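Long-range contact in Lys-gingipain catalytic subunit (Porphyromonas gingivalis, PDB 6I9A), which cleaves host proteins after lysine residues as a secreted cysteine protease and may act as a virulence factor in periodontal disease: residues 24-38 with 129-141. Sequence-based numbering, arbitrary orientation.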
loop_
_atom_site.group_PDB
_atom_site.type_symbol
_atom_site.label_atom_id
_atom_site.label_comp_id
_atom_site.label_asym_id
_atom_site.label_seq_id
_atom_site.Cartn_x
_atom_site.Cartn_y
_atom_site.Cartn_z
ATOM N N PHE A 24 -0.251 -8.668 19.840
ATOM C CA PHE A 24 -0.742 -7.425 19.206
ATOM C C PHE A 24 -2.242 -7.239 19.292
ATOM O O PHE A 24 -2.741 -6.248 18.764
ATOM C CB PHE A 24 -0.313 -7.406 17.715
ATOM C CG PHE A 24 1.195 -7.333 17.571
ATOM C CD1 PHE A 24 1.895 -6.203 17.994
ATOM C CD2 PHE A 24 1.912 -8.393 17.029
ATOM C CE1 PHE A 24 3.274 -6.120 17.873
ATOM C CE2 PHE A 24 3.311 -8.327 16.939
ATOM C CZ PHE A 24 3.987 -7.175 17.334
ATOM N N LYS A 25 -2.991 -8.154 19.950
ATOM C CA LYS A 25 -4.442 -8.072 19.914
ATOM C C LYS A 25 -4.989 -6.702 20.385
ATOM O O LYS A 25 -5.812 -6.109 19.695
ATOM C CB LYS A 25 -5.002 -9.226 20.757
ATOM C CG LYS A 25 -6.505 -9.411 20.649
ATOM C CD LYS A 25 -6.943 -10.744 21.269
ATOM C CE LYS A 25 -8.436 -10.947 21.160
ATOM N NZ LYS A 25 -8.914 -10.991 19.742
ATOM N N GLU A 26 -4.540 -6.191 21.521
ATOM C CA GLU A 26 -5.112 -4.939 22.001
ATOM C C GLU A 26 -4.723 -3.757 21.122
ATOM O O GLU A 26 -5.579 -2.942 20.774
ATOM C CB GLU A 26 -4.628 -4.733 23.431
ATOM C CG GLU A 26 -5.076 -3.432 24.072
ATOM C CD GLU A 26 -4.570 -3.247 25.494
ATOM O OE1 GLU A 26 -3.594 -3.924 25.895
ATOM O OE2 GLU A 26 -5.158 -2.410 26.211
ATOM N N ALA A 27 -3.434 -3.682 20.738
ATOM C CA ALA A 27 -2.976 -2.571 19.909
ATOM C C ALA A 27 -3.638 -2.571 18.524
ATOM O O ALA A 27 -3.829 -1.509 17.930
ATOM C CB ALA A 27 -1.449 -2.609 19.767
ATOM N N LEU A 28 -3.960 -3.748 18.009
ATOM C CA LEU A 28 -4.521 -3.828 16.666
ATOM C C LEU A 28 -5.980 -3.375 16.623
ATOM O O LEU A 28 -6.473 -2.990 15.555
ATOM C CB LEU A 28 -4.416 -5.297 16.210
ATOM C CG LEU A 28 -4.532 -5.646 14.744
ATOM C CD1 LEU A 28 -3.603 -4.834 13.879
ATOM C CD2 LEU A 28 -4.329 -7.147 14.562
ATOM N N LYS A 29 -6.702 -3.451 17.757
ATOM C CA LYS A 29 -8.145 -3.179 17.730
ATOM C C LYS A 29 -8.557 -1.856 17.026
ATOM O O LYS A 29 -9.487 -1.921 16.226
ATOM C CB LYS A 29 -8.739 -3.232 19.151
ATOM C CG LYS A 29 -10.265 -3.306 19.068
ATOM C CD LYS A 29 -10.960 -3.944 20.257
ATOM C CE LYS A 29 -12.442 -3.585 20.258
ATOM N NZ LYS A 29 -13.156 -3.922 18.983
ATOM N N PRO A 30 -7.948 -0.679 17.274
ATOM C CA PRO A 30 -8.448 0.535 16.605
ATOM C C PRO A 30 -8.299 0.469 15.090
ATOM O O PRO A 30 -9.104 1.040 14.341
ATOM C CB PRO A 30 -7.596 1.673 17.192
ATOM C CG PRO A 30 -7.025 1.122 18.458
ATOM C CD PRO A 30 -6.902 -0.358 18.277
ATOM N N TRP A 31 -7.264 -0.264 14.615
ATOM C CA TRP A 31 -7.067 -0.408 13.165
ATOM C C TRP A 31 -8.155 -1.331 12.613
ATOM O O TRP A 31 -8.775 -1.003 11.577
ATOM C CB TRP A 31 -5.667 -0.974 12.926
ATOM C CG TRP A 31 -5.234 -1.081 11.492
ATOM C CD1 TRP A 31 -4.711 -0.081 10.704
ATOM C CD2 TRP A 31 -5.166 -2.284 10.706
ATOM N NE1 TRP A 31 -4.318 -0.602 9.482
ATOM C CE2 TRP A 31 -4.573 -1.950 9.472
ATOM C CE3 TRP A 31 -5.525 -3.619 10.939
ATOM C CZ2 TRP A 31 -4.345 -2.895 8.471
ATOM C CZ3 TRP A 31 -5.290 -4.570 9.957
ATOM C CH2 TRP A 31 -4.718 -4.203 8.727
ATOM N N LEU A 32 -8.429 -2.456 13.279
ATOM C CA LEU A 32 -9.512 -3.341 12.821
ATOM C C LEU A 32 -10.871 -2.645 12.857
ATOM O O LEU A 32 -11.692 -2.810 11.949
ATOM C CB LEU A 32 -9.556 -4.606 13.712
ATOM C CG LEU A 32 -8.291 -5.468 13.663
ATOM C CD1 LEU A 32 -8.359 -6.520 14.740
ATOM C CD2 LEU A 32 -8.017 -6.050 12.258
ATOM N N THR A 33 -11.114 -1.836 13.874
ATOM C CA THR A 33 -12.388 -1.105 13.985
ATOM C C THR A 33 -12.585 -0.226 12.756
ATOM O O THR A 33 -13.633 -0.227 12.119
ATOM C CB THR A 33 -12.442 -0.299 15.263
ATOM O OG1 THR A 33 -12.417 -1.211 16.370
ATOM C CG2 THR A 33 -13.659 0.617 15.337
ATOM N N TRP A 34 -11.553 0.575 12.423
ATOM C CA TRP A 34 -11.637 1.475 11.258
ATOM C C TRP A 34 -11.766 0.713 9.944
ATOM O O TRP A 34 -12.563 1.086 9.093
ATOM C CB TRP A 34 -10.448 2.421 11.250
ATOM C CG TRP A 34 -10.252 3.173 9.974
ATOM C CD1 TRP A 34 -9.151 3.080 9.166
ATOM C CD2 TRP A 34 -11.166 4.054 9.301
ATOM N NE1 TRP A 34 -9.276 3.908 8.089
ATOM C CE2 TRP A 34 -10.511 4.511 8.133
ATOM C CE3 TRP A 34 -12.465 4.540 9.589
ATOM C CZ2 TRP A 34 -11.116 5.397 7.242
ATOM C CZ3 TRP A 34 -13.058 5.402 8.689
ATOM C CH2 TRP A 34 -12.390 5.839 7.546
ATOM N N LYS A 35 -10.991 -0.385 9.759
ATOM C CA LYS A 35 -11.113 -1.136 8.514
ATOM C C LYS A 35 -12.527 -1.698 8.352
ATOM O O LYS A 35 -13.086 -1.659 7.271
ATOM C CB LYS A 35 -10.078 -2.262 8.446
ATOM C CG LYS A 35 -8.620 -1.759 8.381
ATOM C CD LYS A 35 -8.328 -0.718 7.260
ATOM C CE LYS A 35 -6.847 -0.466 7.219
ATOM N NZ LYS A 35 -6.443 0.468 6.148
ATOM N N ALA A 36 -13.155 -2.176 9.466
ATOM C CA ALA A 36 -14.560 -2.663 9.358
ATOM C C ALA A 36 -15.470 -1.485 9.022
ATOM O O ALA A 36 -16.342 -1.585 8.145
ATOM C CB ALA A 36 -15.001 -3.293 10.671
ATOM N N GLN A 37 -15.261 -0.332 9.683
ATOM C CA GLN A 37 -16.109 0.828 9.435
ATOM C C GLN A 37 -16.066 1.296 7.985
ATOM O O GLN A 37 -17.083 1.759 7.439
ATOM C CB GLN A 37 -15.708 1.985 10.369
ATOM C CG GLN A 37 -16.133 1.712 11.796
ATOM C CD GLN A 37 -15.535 2.688 12.775
ATOM O OE1 GLN A 37 -14.503 3.309 12.526
ATOM N NE2 GLN A 37 -16.194 2.834 13.937
ATOM N N LYS A 38 -14.890 1.202 7.345
ATOM C CA LYS A 38 -14.795 1.652 5.965
ATOM C C LYS A 38 -15.179 0.542 4.963
ATOM O O LYS A 38 -15.094 0.754 3.757
ATOM C CB LYS A 38 -13.407 2.227 5.652
ATOM C CG LYS A 38 -12.305 1.152 5.547
ATOM C CD LYS A 38 -10.882 1.727 5.708
ATOM C CE LYS A 38 -10.532 2.831 4.717
ATOM N NZ LYS A 38 -10.461 2.351 3.294
ATOM N N LEU A 129 3.415 -0.902 16.998
ATOM C CA LEU A 129 2.247 -1.134 16.141
ATOM C C LEU A 129 1.267 0.035 16.237
ATOM O O LEU A 129 0.769 0.512 15.216
ATOM C CB LEU A 129 1.552 -2.468 16.480
ATOM C CG LEU A 129 0.357 -2.764 15.598
ATOM C CD1 LEU A 129 0.719 -2.898 14.120
ATOM C CD2 LEU A 129 -0.344 -4.018 16.069
ATOM N N THR A 130 1.030 0.539 17.471
ATOM C CA THR A 130 0.185 1.709 17.619
ATOM C C THR A 130 0.741 2.891 16.845
ATOM O O THR A 130 -0.030 3.667 16.260
ATOM C CB THR A 130 0.049 2.018 19.099
ATOM O OG1 THR A 130 -0.676 0.924 19.682
ATOM C CG2 THR A 130 -0.679 3.352 19.362
ATOM N N ASN A 131 2.079 3.049 16.819
ATOM C CA ASN A 131 2.660 4.165 16.069
ATOM C C ASN A 131 2.247 4.097 14.611
ATOM O O ASN A 131 1.926 5.098 13.972
ATOM C CB ASN A 131 4.163 4.115 16.146
ATOM C CG ASN A 131 4.706 4.436 17.496
ATOM O OD1 ASN A 131 3.988 4.959 18.373
ATOM N ND2 ASN A 131 5.982 4.146 17.731
ATOM N N ILE A 132 2.330 2.886 14.025
ATOM C CA ILE A 132 1.962 2.736 12.606
ATOM C C ILE A 132 0.496 3.048 12.430
ATOM O O ILE A 132 0.097 3.783 11.520
ATOM C CB ILE A 132 2.242 1.300 12.115
ATOM C CG1 ILE A 132 3.718 0.910 12.315
ATOM C CG2 ILE A 132 1.809 1.159 10.628
ATOM C CD1 ILE A 132 4.010 -0.564 12.006
ATOM N N ILE A 133 -0.341 2.415 13.297
ATOM C CA ILE A 133 -1.798 2.582 13.159
ATOM C C ILE A 133 -2.215 4.028 13.275
ATOM O O ILE A 133 -3.090 4.490 12.536
ATOM C CB ILE A 133 -2.487 1.709 14.239
ATOM C CG1 ILE A 133 -2.267 0.245 13.902
ATOM C CG2 ILE A 133 -3.997 2.065 14.371
ATOM C CD1 ILE A 133 -2.653 -0.705 15.041
ATOM N N ASP A 134 -1.613 4.782 14.229
ATOM C CA ASP A 134 -2.053 6.186 14.393
ATOM C C ASP A 134 -1.800 7.003 13.132
ATOM O O ASP A 134 -2.571 7.906 12.761
ATOM C CB ASP A 134 -1.335 6.802 15.574
ATOM C CG ASP A 134 -1.814 6.266 16.912
ATOM O OD1 ASP A 134 -2.928 5.669 16.978
ATOM O OD2 ASP A 134 -1.099 6.468 17.913
ATOM N N LYS A 135 -0.694 6.711 12.426
ATOM C CA LYS A 135 -0.414 7.430 11.169
ATOM C C LYS A 135 -1.403 7.047 10.091
ATOM O O LYS A 135 -1.905 7.874 9.337
ATOM C CB LYS A 135 1.021 7.159 10.712
ATOM C CG LYS A 135 2.042 7.816 11.692
ATOM C CD LYS A 135 3.501 7.636 11.236
ATOM C CE LYS A 135 4.001 6.259 11.533
ATOM N NZ LYS A 135 5.446 6.110 11.124
ATOM N N VAL A 136 -1.691 5.733 9.983
ATOM C CA VAL A 136 -2.690 5.259 9.002
ATOM C C VAL A 136 -4.047 5.898 9.245
ATOM O O VAL A 136 -4.682 6.363 8.317
ATOM C CB VAL A 136 -2.800 3.723 9.053
ATOM C CG1 VAL A 136 -3.979 3.248 8.225
ATOM C CG2 VAL A 136 -1.489 3.096 8.598
ATOM N N LEU A 137 -4.489 5.941 10.512
ATOM C CA LEU A 137 -5.811 6.477 10.848
ATOM C C LEU A 137 -5.888 7.962 10.492
ATOM O O LEU A 137 -6.886 8.416 9.926
ATOM C CB LEU A 137 -6.099 6.283 12.355
ATOM C CG LEU A 137 -6.337 4.839 12.806
ATOM C CD1 LEU A 137 -6.482 4.747 14.312
ATOM C CD2 LEU A 137 -7.612 4.300 12.155
ATOM N N MET A 138 -4.842 8.729 10.834
ATOM C CA MET A 138 -4.889 10.153 10.508
ATOM C C MET A 138 -4.937 10.360 9.006
ATOM O O MET A 138 -5.686 11.187 8.478
ATOM C CB MET A 138 -3.675 10.873 11.092
ATOM C CG MET A 138 -3.628 12.310 10.610
ATOM S SD MET A 138 -2.593 13.421 11.573
ATOM C CE MET A 138 -3.679 13.624 13.033
ATOM N N TYR A 139 -4.145 9.551 8.266
ATOM C CA TYR A 139 -4.105 9.727 6.827
ATOM C C TYR A 139 -5.426 9.342 6.166
ATOM O O TYR A 139 -5.997 10.103 5.364
ATOM C CB TYR A 139 -2.950 8.873 6.247
ATOM C CG TYR A 139 -2.741 9.108 4.765
ATOM C CD1 TYR A 139 -1.916 10.148 4.313
ATOM C CD2 TYR A 139 -3.367 8.302 3.812
ATOM C CE1 TYR A 139 -1.733 10.377 2.972
ATOM C CE2 TYR A 139 -3.182 8.524 2.455
ATOM C CZ TYR A 139 -2.338 9.536 2.044
ATOM O OH TYR A 139 -2.136 9.735 0.704
ATOM N N GLU A 140 -5.966 8.166 6.520
ATOM C CA GLU A 140 -7.183 7.650 5.871
ATOM C C GLU A 140 -8.462 8.380 6.295
ATOM O O GLU A 140 -9.394 8.495 5.495
ATOM C CB GLU A 140 -7.355 6.153 6.158
ATOM C CG GLU A 140 -6.241 5.303 5.573
ATOM C CD GLU A 140 -6.708 3.862 5.461
ATOM O OE1 GLU A 140 -7.061 3.254 6.494
ATOM O OE2 GLU A 140 -6.690 3.311 4.334
ATOM N N LYS A 141 -8.507 8.835 7.553
ATOM C CA LYS A 141 -9.652 9.620 8.033
ATOM C C LYS A 141 -9.463 11.091 7.682
ATOM O O LYS A 141 -10.402 11.895 7.858
ATOM C CB LYS A 141 -9.811 9.489 9.542
ATOM C CG LYS A 141 -10.204 8.067 9.937
ATOM C CD LYS A 141 -10.449 8.053 11.448
ATOM C CE LYS A 141 -11.018 6.758 11.940
ATOM N NZ LYS A 141 -11.585 6.957 13.329
HETATM O O HOH W 1 -3.287 1.013 18.921
HETATM O O HOH W 2 -7.868 1.051 3.575
HETATM O O HOH W 3 -12.509 4.430 13.990
#
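Lys141 lays its extended chain along one face of the Trp34 indole, with CG 3.8 Å from the centroid of the six-membered ring, a CH-pi contact almost on the ring normal. The opposite face carries Lys38 CD. At the edge lie Gln37 OE1, joined by a water to Lys141 NZ, and the Glu140 carboxylate, turned 78° from the indole. Trp34 NE1 donates to Glu140 OE1 at 2.8 Å in a bent bond (N-H...O 144°), the oxygen close to the ring plane but met from above the carboxylate. From the other side, Lys35 NZ forms a salt bridge to Glu140 OE1 at 2.9 Å, while a water ties OE2 to Lys35 NZ and Lys38 NZ. Trp31, its CG likewise anti to the backbone N, packs on Phe119, Met121 and Ala81 of the sheet; Lys35 CE rests on one face, Val136 CG1 lies at the edge, and NE1 hydrogen-bonds to Asp362, which shares Lys35 with Glu140. Ile133 packs CD1 and CG1 against Trp31 CB, and Leu129 CD2 reaches Phe24 CD1 at 3.7 Å. The segments of helices 25-37 and 126-141 run nearly parallel (14°), axes 9.2 Å apart. The Trp34 N-H, the Lys35 ammonium and nearby Lys38 would favour an ionised Glu140 despite its burial.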